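Local structure of malonyl CoA reductase (malonate semialdehyde-forming) (Sulfolobus tokodaii, 2EP5) at residues K4-L9 with E31-S36; L97-K102 with K139-I144; H128-K133 with G217-N222; N148-A153 with D206-E211. The protein probably catalyses the NADPH-dependent reduction of malonyl-CoA to 3-oxopropanoate, as a member of the aspartate-semialdehyde dehydrogenase family. One frame throughout, in Å; residues are numbered along the deposited sequence.

Contact 1. Residues K4-L9 with E31-S36; sequences KIKVSL and ELVKVS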
loop_
_atom_site.group_PDB
_atom_site.type_symbol
_atom_site.label_atom_id
_atom_site.label_comp_id
_atom_site.label_asym_id
_atom_site.label_seq_id
_atom_site.Cartn_x
_atom_site.Cartn_y
_atom_site.Cartn_z
ATOM N N LYS A 4 -17.649 30.648 -28.464
ATOM C CA LYS A 4 -17.377 30.284 -27.086
ATOM C C LYS A 4 -18.461 30.640 -26.075
ATOM O O LYS A 4 -19.125 31.663 -26.189
ATOM C CB LYS A 4 -16.045 30.898 -26.645
ATOM C CG LYS A 4 -14.826 30.035 -26.967
ATOM C CD LYS A 4 -14.655 29.803 -28.461
ATOM C CE LYS A 4 -13.559 28.775 -28.749
ATOM N NZ LYS A 4 -12.228 29.147 -28.189
ATOM N N ILE A 5 -18.636 29.762 -25.093
ATOM C CA ILE A 5 -19.587 29.967 -24.009
ATOM C C ILE A 5 -18.690 30.173 -22.792
ATOM O O ILE A 5 -17.912 29.290 -22.425
ATOM C CB ILE A 5 -20.486 28.725 -23.779
ATOM C CG1 ILE A 5 -21.491 28.582 -24.920
ATOM C CG2 ILE A 5 -21.240 28.855 -22.472
ATOM C CD1 ILE A 5 -20.867 28.312 -26.265
ATOM N N LYS A 6 -18.787 31.347 -22.180
ATOM C CA LYS A 6 -17.963 31.673 -21.023
ATOM C C LYS A 6 -18.459 31.041 -19.729
ATOM O O LYS A 6 -19.615 31.204 -19.348
ATOM C CB LYS A 6 -17.879 33.191 -20.879
ATOM C CG LYS A 6 -17.156 33.847 -22.045
ATOM C CD LYS A 6 -17.109 35.356 -21.916
ATOM C CE LYS A 6 -16.125 35.947 -22.918
ATOM N NZ LYS A 6 -16.352 35.456 -24.314
ATOM N N VAL A 7 -17.575 30.318 -19.052
ATOM C CA VAL A 7 -17.941 29.659 -17.804
ATOM C C VAL A 7 -17.015 30.001 -16.637
ATOM O O VAL A 7 -15.873 30.427 -16.827
ATOM C CB VAL A 7 -17.957 28.119 -17.976
ATOM C CG1 VAL A 7 -18.863 27.735 -19.145
ATOM C CG2 VAL A 7 -16.532 27.591 -18.190
ATOM N N SER A 8 -17.526 29.837 -15.423
ATOM C CA SER A 8 -16.727 30.073 -14.229
ATOM C C SER A 8 -16.776 28.758 -13.450
ATOM O O SER A 8 -17.645 27.926 -13.699
ATOM C CB SER A 8 -17.313 31.209 -13.392
ATOM O OG SER A 8 -18.523 30.827 -12.781
ATOM N N LEU A 9 -15.849 28.570 -12.518
ATOM C CA LEU A 9 -15.801 27.336 -11.742
ATOM C C LEU A 9 -15.667 27.563 -10.237
ATOM O O LEU A 9 -14.691 28.161 -9.777
ATOM C CB LEU A 9 -14.639 26.466 -12.232
ATOM C CG LEU A 9 -14.410 25.119 -11.532
ATOM C CD1 LEU A 9 -15.607 24.198 -11.762
ATOM C CD2 LEU A 9 -13.125 24.474 -12.057
ATOM N N GLU A 31 -15.264 28.186 -22.588
ATOM C CA GLU A 31 -14.106 28.994 -22.209
ATOM C C GLU A 31 -14.093 29.379 -20.732
ATOM O O GLU A 31 -14.826 30.274 -20.300
ATOM C CB GLU A 31 -14.049 30.262 -23.067
ATOM C CG GLU A 31 -12.935 31.238 -22.682
ATOM C CD GLU A 31 -12.768 32.374 -23.687
ATOM O OE1 GLU A 31 -13.793 32.937 -24.133
ATOM O OE2 GLU A 31 -11.611 32.712 -24.026
ATOM N N LEU A 32 -13.242 28.704 -19.968
ATOM C CA LEU A 32 -13.117 28.962 -18.543
ATOM C C LEU A 32 -12.416 30.300 -18.343
ATOM O O LEU A 32 -11.230 30.449 -18.664
ATOM C CB LEU A 32 -12.325 27.838 -17.873
ATOM C CG LEU A 32 -12.014 27.994 -16.384
ATOM C CD1 LEU A 32 -13.311 28.145 -15.597
ATOM C CD2 LEU A 32 -11.215 26.783 -15.903
ATOM N N VAL A 33 -13.153 31.273 -17.815
ATOM C CA VAL A 33 -12.602 32.599 -17.602
ATOM C C VAL A 33 -12.500 32.982 -16.138
ATOM O O VAL A 33 -11.878 33.990 -15.808
ATOM C CB VAL A 33 -13.441 33.667 -18.323
ATOM C CG1 VAL A 33 -13.538 33.331 -19.806
ATOM C CG2 VAL A 33 -14.828 33.759 -17.693
ATOM N N LYS A 34 -13.107 32.184 -15.266
ATOM C CA LYS A 34 -13.072 32.471 -13.831
ATOM C C LYS A 34 -13.105 31.227 -12.950
ATOM O O LYS A 34 -13.917 30.322 -13.144
ATOM C CB LYS A 34 -14.237 33.393 -13.431
ATOM C CG LYS A 34 -14.084 34.833 -13.893
ATOM C CD LYS A 34 -15.306 35.661 -13.569
ATOM C CE LYS A 34 -15.069 37.113 -13.937
ATOM N NZ LYS A 34 -16.223 37.966 -13.571
ATOM N N VAL A 35 -12.205 31.202 -11.976
ATOM C CA VAL A 35 -12.119 30.100 -11.038
ATOM C C VAL A 35 -12.246 30.713 -9.660
ATOM O O VAL A 35 -11.739 31.812 -9.402
ATOM C CB VAL A 35 -10.771 29.346 -11.145
ATOM C CG1 VAL A 35 -10.702 28.604 -12.460
ATOM C CG2 VAL A 35 -9.612 30.323 -11.030
ATOM N N SER A 36 -12.937 29.997 -8.783
ATOM C CA SER A 36 -13.165 30.456 -7.429
ATOM C C SER A 36 -12.609 29.454 -6.436
ATOM O O SER A 36 -12.475 28.270 -6.740
ATOM C CB SER A 36 -14.669 30.646 -7.208
ATOM O OG SER A 36 -14.948 31.126 -5.910
#

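Contact 2. Residues L97-K102 with K139-I144; sequences LVKNGK and KGWKGI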
loop_
_atom_site.group_PDB
_atom_site.type_symbol
_atom_site.label_atom_id
_atom_site.label_comp_id
_atom_site.label_asym_id
_atom_site.label_seq_id
_atom_site.Cartn_x
_atom_site.Cartn_y
_atom_site.Cartn_z
ATOM N N LEU A 97 -26.661 32.631 -5.962
ATOM C CA LEU A 97 -26.326 32.845 -7.366
ATOM C C LEU A 97 -27.555 32.658 -8.246
ATOM O O LEU A 97 -27.845 33.495 -9.102
ATOM C CB LEU A 97 -25.213 31.885 -7.816
ATOM C CG LEU A 97 -23.814 32.175 -7.262
ATOM C CD1 LEU A 97 -22.844 31.067 -7.677
ATOM C CD2 LEU A 97 -23.343 33.539 -7.757
ATOM N N VAL A 98 -28.275 31.560 -8.026
ATOM C CA VAL A 98 -29.477 31.258 -8.795
ATOM C C VAL A 98 -30.567 32.298 -8.546
ATOM O O VAL A 98 -31.346 32.610 -9.446
ATOM C CB VAL A 98 -30.021 29.851 -8.451
ATOM C CG1 VAL A 98 -31.414 29.660 -9.043
ATOM C CG2 VAL A 98 -29.087 28.799 -9.008
ATOM N N LYS A 99 -30.628 32.827 -7.328
ATOM C CA LYS A 99 -31.618 33.849 -7.007
ATOM C C LYS A 99 -31.291 35.137 -7.765
ATOM O O LYS A 99 -32.184 35.904 -8.123
ATOM C CB LYS A 99 -31.637 34.135 -5.506
ATOM C CG LYS A 99 -32.400 33.122 -4.682
ATOM C CD LYS A 99 -32.426 33.541 -3.222
ATOM C CE LYS A 99 -33.272 32.600 -2.379
ATOM N NZ LYS A 99 -33.310 33.043 -0.956
ATOM N N ASN A 100 -30.006 35.373 -8.005
ATOM C CA ASN A 100 -29.589 36.568 -8.725
ATOM C C ASN A 100 -29.659 36.385 -10.230
ATOM O O ASN A 100 -29.233 37.257 -10.976
ATOM C CB ASN A 100 -28.173 36.972 -8.317
ATOM C CG ASN A 100 -28.142 37.730 -7.008
ATOM O OD1 ASN A 100 -28.674 38.836 -6.912
ATOM N ND2 ASN A 100 -27.526 37.141 -5.992
ATOM N N GLY A 101 -30.189 35.250 -10.674
ATOM C CA GLY A 101 -30.324 35.011 -12.102
ATOM C C GLY A 101 -29.261 34.178 -12.802
ATOM O O GLY A 101 -29.338 33.972 -14.011
ATOM N N LYS A 102 -28.270 33.693 -12.068
ATOM C CA LYS A 102 -27.214 32.885 -12.679
ATOM C C LYS A 102 -27.666 31.472 -13.020
ATOM O O LYS A 102 -28.507 30.899 -12.323
ATOM C CB LYS A 102 -26.009 32.787 -11.739
ATOM C CG LYS A 102 -25.279 34.099 -11.493
ATOM C CD LYS A 102 -24.262 34.412 -12.585
ATOM C CE LYS A 102 -24.903 34.661 -13.932
ATOM N NZ LYS A 102 -23.876 34.944 -14.960
ATOM N N LYS A 139 -39.921 27.765 -8.152
ATOM C CA LYS A 139 -39.090 28.170 -7.013
ATOM C C LYS A 139 -39.098 29.681 -6.839
ATOM O O LYS A 139 -38.707 30.196 -5.792
ATOM C CB LYS A 139 -37.638 27.710 -7.201
ATOM C CG LYS A 139 -37.460 26.234 -7.499
ATOM C CD LYS A 139 -37.894 25.347 -6.341
ATOM C CE LYS A 139 -36.934 25.441 -5.174
ATOM N NZ LYS A 139 -37.278 24.462 -4.107
ATOM N N GLY A 140 -39.545 30.387 -7.870
ATOM C CA GLY A 140 -39.559 31.834 -7.807
ATOM C C GLY A 140 -38.142 32.355 -7.959
ATOM O O GLY A 140 -37.764 33.343 -7.332
ATOM N N TRP A 141 -37.352 31.680 -8.791
ATOM C CA TRP A 141 -35.965 32.075 -9.035
ATOM C C TRP A 141 -35.842 32.807 -10.357
ATOM O O TRP A 141 -36.603 32.550 -11.286
ATOM C CB TRP A 141 -35.028 30.858 -9.136
ATOM C CG TRP A 141 -34.922 29.979 -7.943
ATOM C CD1 TRP A 141 -35.131 30.324 -6.642
ATOM C CD2 TRP A 141 -34.473 28.621 -7.931
ATOM N NE1 TRP A 141 -34.836 29.264 -5.815
ATOM C CE2 TRP A 141 -34.427 28.207 -6.581
ATOM C CE3 TRP A 141 -34.102 27.715 -8.930
ATOM C CZ2 TRP A 141 -34.021 26.922 -6.200
ATOM C CZ3 TRP A 141 -33.695 26.428 -8.551
ATOM C CH2 TRP A 141 -33.660 26.049 -7.197
ATOM N N LYS A 142 -34.853 33.690 -10.441
ATOM C CA LYS A 142 -34.575 34.424 -11.667
ATOM C C LYS A 142 -33.540 33.590 -12.422
ATOM O O LYS A 142 -33.316 33.785 -13.616
ATOM C CB LYS A 142 -33.972 35.794 -11.350
ATOM C CG LYS A 142 -34.870 36.709 -10.543
ATOM C CD LYS A 142 -34.145 37.982 -10.104
ATOM C CE LYS A 142 -33.657 38.809 -11.287
ATOM N NZ LYS A 142 -33.053 40.112 -10.858
ATOM N N GLY A 143 -32.915 32.656 -11.709
ATOM C CA GLY A 143 -31.893 31.818 -12.309
ATOM C C GLY A 143 -32.293 30.390 -12.624
ATOM O O GLY A 143 -33.471 30.036 -12.591
ATOM N N ILE A 144 -31.289 29.574 -12.930
ATOM C CA ILE A 144 -31.471 28.171 -13.275
ATOM C C ILE A 144 -30.500 27.292 -12.483
ATOM O O ILE A 144 -29.321 27.618 -12.355
ATOM C CB ILE A 144 -31.206 27.942 -14.782
ATOM C CG1 ILE A 144 -32.308 28.596 -15.620
ATOM C CG2 ILE A 144 -31.080 26.456 -15.074
ATOM C CD1 ILE A 144 -33.718 28.085 -15.323
#

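Contact 3. Residues H128-K133 with G217-N222; sequences HLELLK and GKLENN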
loop_
_atom_site.group_PDB
_atom_site.type_symbol
_atom_site.label_atom_id
_atom_site.label_comp_id
_atom_site.label_asym_id
_atom_site.label_seq_id
_atom_site.Cartn_x
_atom_site.Cartn_y
_atom_site.Cartn_z
ATOM N N HIS A 128 -34.842 14.802 -18.620
ATOM C CA HIS A 128 -35.286 15.418 -17.383
ATOM C C HIS A 128 -35.032 16.918 -17.336
ATOM O O HIS A 128 -35.609 17.616 -16.503
ATOM C CB HIS A 128 -34.638 14.726 -16.181
ATOM C CG HIS A 128 -35.138 13.332 -15.950
ATOM N ND1 HIS A 128 -34.819 12.603 -14.824
ATOM C CD2 HIS A 128 -35.948 12.540 -16.694
ATOM C CE1 HIS A 128 -35.415 11.425 -14.881
ATOM N NE2 HIS A 128 -36.107 11.362 -16.005
ATOM N N LEU A 129 -34.180 17.417 -18.232
ATOM C CA LEU A 129 -33.877 18.851 -18.283
ATOM C C LEU A 129 -35.128 19.694 -18.554
ATOM O O LEU A 129 -35.140 20.903 -18.323
ATOM C CB LEU A 129 -32.820 19.137 -19.358
ATOM C CG LEU A 129 -31.380 18.781 -18.976
ATOM C CD1 LEU A 129 -30.464 18.887 -20.190
ATOM C CD2 LEU A 129 -30.917 19.710 -17.864
ATOM N N GLU A 130 -36.177 19.048 -19.045
ATOM C CA GLU A 130 -37.420 19.749 -19.327
ATOM C C GLU A 130 -37.964 20.398 -18.061
ATOM O O GLU A 130 -38.783 21.317 -18.133
ATOM C CB GLU A 130 -38.462 18.787 -19.900
ATOM C CG GLU A 130 -38.058 18.151 -21.212
ATOM C CD GLU A 130 -39.240 17.952 -22.137
ATOM O OE1 GLU A 130 -39.861 18.969 -22.514
ATOM O OE2 GLU A 130 -39.552 16.791 -22.485
ATOM N N LEU A 131 -37.514 19.918 -16.905
ATOM C CA LEU A 131 -37.961 20.476 -15.634
ATOM C C LEU A 131 -37.596 21.942 -15.574
ATOM O O LEU A 131 -38.218 22.709 -14.845
ATOM C CB LEU A 131 -37.304 19.769 -14.447
ATOM C CG LEU A 131 -37.889 18.457 -13.927
ATOM C CD1 LEU A 131 -37.076 17.996 -12.714
ATOM C CD2 LEU A 131 -39.351 18.650 -13.537
ATOM N N LEU A 132 -36.581 22.327 -16.341
ATOM C CA LEU A 132 -36.126 23.708 -16.345
ATOM C C LEU A 132 -37.178 24.684 -16.859
ATOM O O LEU A 132 -37.128 25.872 -16.549
ATOM C CB LEU A 132 -34.843 23.838 -17.177
ATOM C CG LEU A 132 -33.599 23.181 -16.573
ATOM C CD1 LEU A 132 -32.393 23.381 -17.495
ATOM C CD2 LEU A 132 -33.333 23.772 -15.198
ATOM N N LYS A 133 -38.132 24.177 -17.631
ATOM C CA LYS A 133 -39.190 25.013 -18.198
ATOM C C LYS A 133 -40.150 25.597 -17.167
ATOM O O LYS A 133 -40.837 26.569 -17.448
ATOM C CB LYS A 133 -40.004 24.212 -19.218
ATOM C CG LYS A 133 -39.264 23.896 -20.511
ATOM C CD LYS A 133 -40.088 22.985 -21.420
ATOM C CE LYS A 133 -41.456 23.588 -21.737
ATOM N NZ LYS A 133 -42.271 22.727 -22.649
ATOM N N GLY A 217 -35.806 7.742 -13.118
ATOM C CA GLY A 217 -37.198 8.139 -13.158
ATOM C C GLY A 217 -37.663 8.517 -14.544
ATOM O O GLY A 217 -36.863 8.614 -15.478
ATOM N N LYS A 218 -38.964 8.748 -14.673
ATOM C CA LYS A 218 -39.557 9.102 -15.951
ATOM C C LYS A 218 -40.224 10.463 -15.873
ATOM O O LYS A 218 -40.879 10.786 -14.885
ATOM C CB LYS A 218 -40.595 8.049 -16.342
ATOM C CG LYS A 218 -41.181 8.201 -17.735
ATOM C CD LYS A 218 -42.373 7.261 -17.904
ATOM C CE LYS A 218 -42.826 7.146 -19.354
ATOM N NZ LYS A 218 -41.824 6.424 -20.193
ATOM N N LEU A 219 -40.047 11.259 -16.921
ATOM C CA LEU A 219 -40.640 12.589 -16.993
ATOM C C LEU A 219 -42.067 12.482 -17.510
ATOM O O LEU A 219 -42.291 11.939 -18.588
ATOM C CB LEU A 219 -39.841 13.469 -17.946
ATOM C CG LEU A 219 -40.461 14.832 -18.246
ATOM C CD1 LEU A 219 -40.271 15.760 -17.052
ATOM C CD2 LEU A 219 -39.808 15.413 -19.489
ATOM N N GLU A 220 -43.023 13.005 -16.746
ATOM C CA GLU A 220 -44.433 12.969 -17.133
ATOM C C GLU A 220 -45.157 14.187 -16.579
ATOM O O GLU A 220 -45.191 14.393 -15.366
ATOM C CB GLU A 220 -45.112 11.719 -16.579
ATOM C CG GLU A 220 -44.422 10.412 -16.901
ATOM C CD GLU A 220 -45.073 9.244 -16.184
ATOM O OE1 GLU A 220 -46.282 9.014 -16.409
ATOM O OE2 GLU A 220 -44.381 8.563 -15.391
ATOM N N ASN A 221 -45.752 14.981 -17.461
ATOM C CA ASN A 221 -46.472 16.179 -17.042
ATOM C C ASN A 221 -45.580 17.152 -16.289
ATOM O O ASN A 221 -45.887 17.550 -15.162
ATOM C CB ASN A 221 -47.680 15.835 -16.155
ATOM C CG ASN A 221 -48.812 15.184 -16.925
ATOM O OD1 ASN A 221 -48.823 13.970 -17.140
ATOM N ND2 ASN A 221 -49.770 15.996 -17.354
ATOM N N ASN A 222 -44.462 17.519 -16.901
ATOM C CA ASN A 222 -43.558 18.483 -16.298
ATOM C C ASN A 222 -42.982 18.071 -14.950
ATOM O O ASN A 222 -42.550 18.921 -14.177
ATOM C CB ASN A 222 -44.281 19.823 -16.147
ATOM C CG ASN A 222 -45.223 20.111 -17.307
ATOM O OD1 ASN A 222 -44.837 20.006 -18.475
ATOM N ND2 ASN A 222 -46.464 20.480 -16.989
HETATM O O HOH W 1 -37.772 10.365 -18.731
#

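Contact 4. Residues N148-A153 with D206-E211; sequences NPNCTA and DKIAKE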
loop_
_atom_site.group_PDB
_atom_site.type_symbol
_atom_site.label_atom_id
_atom_site.label_comp_id
_atom_site.label_asym_id
_atom_site.label_seq_id
_atom_site.Cartn_x
_atom_site.Cartn_y
_atom_site.Cartn_z
ATOM N N ASN A 148 -25.943 17.289 -10.548
ATOM C CA ASN A 148 -25.343 16.043 -10.997
ATOM C C ASN A 148 -25.328 15.159 -9.759
ATOM O O ASN A 148 -25.164 15.645 -8.639
ATOM C CB ASN A 148 -23.926 16.287 -11.517
ATOM C CG ASN A 148 -23.921 17.042 -12.826
ATOM O OD1 ASN A 148 -23.365 18.135 -12.931
ATOM N ND2 ASN A 148 -24.552 16.462 -13.837
ATOM N N PRO A 149 -25.497 13.848 -9.940
ATOM C CA PRO A 149 -25.510 12.937 -8.795
ATOM C C PRO A 149 -24.184 12.556 -8.153
ATOM O O PRO A 149 -23.101 12.864 -8.654
ATOM C CB PRO A 149 -26.233 11.714 -9.354
ATOM C CG PRO A 149 -25.720 11.669 -10.766
ATOM C CD PRO A 149 -25.796 13.130 -11.193
ATOM N N ASN A 150 -24.308 11.881 -7.017
ATOM C CA ASN A 150 -23.181 11.354 -6.267
ATOM C C ASN A 150 -22.390 10.488 -7.258
ATOM O O ASN A 150 -22.983 9.748 -8.055
ATOM C CB ASN A 150 -23.724 10.530 -5.086
ATOM C CG ASN A 150 -22.735 9.509 -4.563
ATOM O OD1 ASN A 150 -22.696 8.368 -5.033
ATOM N ND2 ASN A 150 -21.929 9.911 -3.586
ATOM N N CYS A 151 -21.065 10.596 -7.223
ATOM C CA CYS A 151 -20.210 9.846 -8.145
ATOM C C CYS A 151 -20.543 8.360 -8.240
ATOM O O CYS A 151 -20.635 7.807 -9.339
ATOM C CB CYS A 151 -18.728 10.045 -7.781
ATOM S SG CYS A 151 -18.313 9.867 -6.032
ATOM N N THR A 152 -20.743 7.716 -7.097
ATOM C CA THR A 152 -21.065 6.296 -7.081
ATOM C C THR A 152 -22.419 6.053 -7.746
ATOM O O THR A 152 -22.586 5.105 -8.515
ATOM C CB THR A 152 -21.113 5.759 -5.644
ATOM O OG1 THR A 152 -19.923 6.154 -4.952
ATOM C CG2 THR A 152 -21.218 4.235 -5.649
ATOM N N ALA A 153 -23.383 6.916 -7.436
ATOM C CA ALA A 153 -24.716 6.807 -8.008
ATOM C C ALA A 153 -24.611 6.921 -9.520
ATOM O O ALA A 153 -25.206 6.128 -10.261
ATOM C CB ALA A 153 -25.610 7.917 -7.465
ATOM N N ASP A 206 -27.476 5.986 1.561
ATOM C CA ASP A 206 -28.775 6.603 1.386
ATOM C C ASP A 206 -28.813 7.438 0.102
ATOM O O ASP A 206 -29.805 7.414 -0.632
ATOM C CB ASP A 206 -29.103 7.468 2.600
ATOM C CG ASP A 206 -30.553 7.902 2.624
ATOM O OD1 ASP A 206 -31.434 7.014 2.548
ATOM O OD2 ASP A 206 -30.812 9.126 2.718
ATOM N N LYS A 207 -27.733 8.171 -0.171
ATOM C CA LYS A 207 -27.647 8.988 -1.382
ATOM C C LYS A 207 -27.699 8.126 -2.642
ATOM O O LYS A 207 -28.310 8.506 -3.645
ATOM C CB LYS A 207 -26.346 9.791 -1.397
ATOM C CG LYS A 207 -26.273 10.910 -0.378
ATOM C CD LYS A 207 -24.914 11.579 -0.427
ATOM C CE LYS A 207 -24.773 12.629 0.662
ATOM N NZ LYS A 207 -23.370 13.120 0.752
ATOM N N ILE A 208 -27.052 6.966 -2.594
ATOM C CA ILE A 208 -27.036 6.079 -3.746
ATOM C C ILE A 208 -28.433 5.585 -4.073
ATOM O O ILE A 208 -28.913 5.758 -5.191
ATOM C CB ILE A 208 -26.108 4.860 -3.508
ATOM C CG1 ILE A 208 -24.646 5.320 -3.508
ATOM C CG2 ILE A 208 -26.352 3.784 -4.578
ATOM C CD1 ILE A 208 -23.646 4.202 -3.294
ATOM N N ALA A 209 -29.083 4.970 -3.091
ATOM C CA ALA A 209 -30.427 4.435 -3.275
ATOM C C ALA A 209 -31.440 5.486 -3.734
ATOM O O ALA A 209 -32.150 5.278 -4.713
ATOM C CB ALA A 209 -30.911 3.768 -1.978
ATOM N N LYS A 210 -31.508 6.610 -3.036
ATOM C CA LYS A 210 -32.456 7.653 -3.406
ATOM C C LYS A 210 -32.172 8.275 -4.768
ATOM O O LYS A 210 -33.063 8.357 -5.620
ATOM C CB LYS A 210 -32.482 8.749 -2.339
ATOM C CG LYS A 210 -32.965 8.269 -0.978
ATOM C CD LYS A 210 -33.164 9.441 -0.013
ATOM C CE LYS A 210 -33.511 8.948 1.393
ATOM N NZ LYS A 210 -34.631 7.957 1.365
ATOM N N GLU A 211 -30.934 8.715 -4.978
ATOM C CA GLU A 211 -30.562 9.340 -6.245
ATOM C C GLU A 211 -30.773 8.416 -7.434
ATOM O O GLU A 211 -31.153 8.859 -8.513
ATOM C CB GLU A 211 -29.110 9.813 -6.196
ATOM C CG GLU A 211 -28.924 11.080 -5.387
ATOM C CD GLU A 211 -27.469 11.510 -5.293
ATOM O OE1 GLU A 211 -26.747 11.400 -6.305
ATOM O OE2 GLU A 211 -27.055 11.968 -4.211
#

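Contact 1. Residues K4-L9 with E31-S36
Glu31 opens the pairing of two parallel strands: its N donates to Ile5 O over 2.9 Å and its O receives Val7 N, each donor lying well above the plane of its carbonyl. The Glu31 side chain, CG anti to the backbone N (chi1 176°), runs alongside Lys6 and points the same way, and OE1 closes a salt bridge of 3.6 Å with Lys6 NZ on the chain's surface. Leu32 turns to the other face of the sheet, where its CD1 comes to Leu9 CB at 4.0 Å and to Val7 CG2 at 4.2 Å. Val33 is the extra residue of a beta bulge. Its N meets Val7 O at 3.0 Å, nearly along the C=O axis, while its psi of -10° kinks the chain and moves the register on by one. Pairing resumes at Lys34, whose O takes Leu9 N at 2.7 Å in the carbonyl plane and whose CB packs on Ser8 CB; the extended chain then leads NZ away to Asp74 O. Val35 sits beside Leu9 on the buried face. Ser36 N ends the series on Leu9 O at 2.7 Å, and its OG turns away to Val68 O. Strand 5-10, helix 15-24 and strand 30-36 form the right-handed beta-alpha-beta unit characteristic of a Rossmann-type dinucleotide-binding domain.

Contact 2. Residues L97-K102 with K139-I144
A Schellman motif closes helix 87-99 in the nucleotide-binding domain, and the chain leaving helix 132-140 crosses over that closure. Gly101, at positive phi, is the C-prime residue: Lys102 N returns to Leu97 O and Gly101 N to Val98 O. Against this turn lies Gly143, whose CA is 3.6 Å from Gly101 CA. A CB on Gly143 would point straight into the carbonyl oxygens of Val98 and Lys102, so the close crossing depends on the missing side chain. Gly143 N is 2.8 Å from Val98 O. One residue on, Ile144 N donates to Lys102 O at 3.1 Å, fairly straight (163°) but from above the carbonyl plane; strand 144-147 here starts its pairing with strand 103-106, continued between Ile144 and Val104. The apolar part is carried by Val98. Its CG1, anti to the backbone N (chi1 169°), lies 3.2 Å from the plane of the Trp141 ring, displaced toward the rim and 3.3 Å from CE3, while CG2 turns toward Ile144 O. Lys139 CB lies on the other side of the indole, over its centre, so that the ring is held between the two. Lys142 lays its aliphatic chain along the helix end, CD 3.5 Å from Lys99 O, before bending at chi3. The Lys102 side chain leads away to Val78 O and His75 O. The one assigned hydrogen bond across the junction is thus main chain to main chain; the rest is glycine-on-backbone and valine-on-indole packing, with no ion pair across it.

Contact 3. Residues H128-K133 with G217-N222
The 3-10 turn 128-131, which leads toward helix 132-140, faces the small beta hairpin of strands 218-219 and 224-225, with CA atoms 6.1 Å apart at His128 and Leu219 and 6.0 Å apart at Leu131 and Asn222. The contact joins the nucleotide-binding part of the chain to the segment that follows helix 204-215. Leu219 points its side chain toward 128-133. With CG anti to the backbone N (chi1 173°), that side chain crosses Glu130's at about a right angle, CD2 resting 3.7 Å from Glu130 CB and 3.3 Å from Glu130 OE2. Leu131 brings CD2 up to Asn222 O at 3.3 Å, an oxygen that also receives Arg138 NH2. At Asn221 and Asn222, both with positive phi, the hairpin turns back toward Ile224, which touches both His128 and Leu131. The imidazole of His128 slides past Leu219 in the opposite direction and ends at the backbone beyond it. Its NE2 donates to Gly217 O at 2.9 Å, bent at 130°; that oxygen lies in the ring plane, yet the donor stands 66° out of the carbonyl plane. A water that accepts from Leu219 N also takes a weak second bond from His128 NE2, at 3.3 Å.

Contact 4. Residues N148-A153 with D206-E211
Glu211 reaches from helix 204-215 with its chain extended beyond CG (chi2 178°) and sets its carboxylate beside the backbone that enters helix 151-160. OE1 accepts Asn150 N at 2.6 Å on its syn lone pair, almost straight at 171°; the same oxygen lies 3.1 Å from Pro149 CB and 3.8 Å from Ala153 CB. OE2 is held by a salt bridge to Arg112, which fixes the rotation of the group. Asn150 directs its side chain toward the same helix, crossing Ile208 obliquely, and occupies the N-cap: OD1, in plane and on a lone pair, takes Ala153 N at 2.9 Å, while it lies 3.9 Å from Ile208 CG1. The amide is steadied from its other end, ND2 donating to Glu204 OE2. Beyond it Ile208 crosses Thr152 obliquely as well, tip against branch, with CD1 3.4 Å from Thr152 CG2. That methyl is anti to the backbone N, which leaves Thr152 OG1 on the other branch, bonded to Glu204 OE2. All residues that touch are buried. Cys151, the predicted acyl-thioester residue, points away from helix 204-215 in the first turn of helix 151-160, and its side chain touches His244, the predicted proton acceptor. A cysteine at a helix N-terminus, as in the related glyceraldehyde-3-phosphate dehydrogenases, may have its thiolate stabilised by the helix dipole. Glu211 and Asn150 would therefore act from the second shell, fixing the main chain on either side of Cys151, while Arg112 probably keeps the buried Glu211 ionised.

Contacts 1 and 2 belong to one parallel sheet: contact 1 pairs two of its strands, and contact 2 brings in strand 144-147 at an edge, the two centres about 19 Å apart. Contact 2 meets contact 3 directly, Ile144 CG2 lying 3.5 Å from Leu132 CD2, and both draw on helix 132-140. Strand 144-147 then runs on into contact 4, which holds the predicted catalytic Cys151 and nestles inside the chain loop closed by contact 3; helix 204-215 of contact 4 precedes strand 218-219 of contact 3. Contact 4 lies nearest the chain's centre, about 9 Å from it, whereas contact 1 is centred about 27 Å from contact 4.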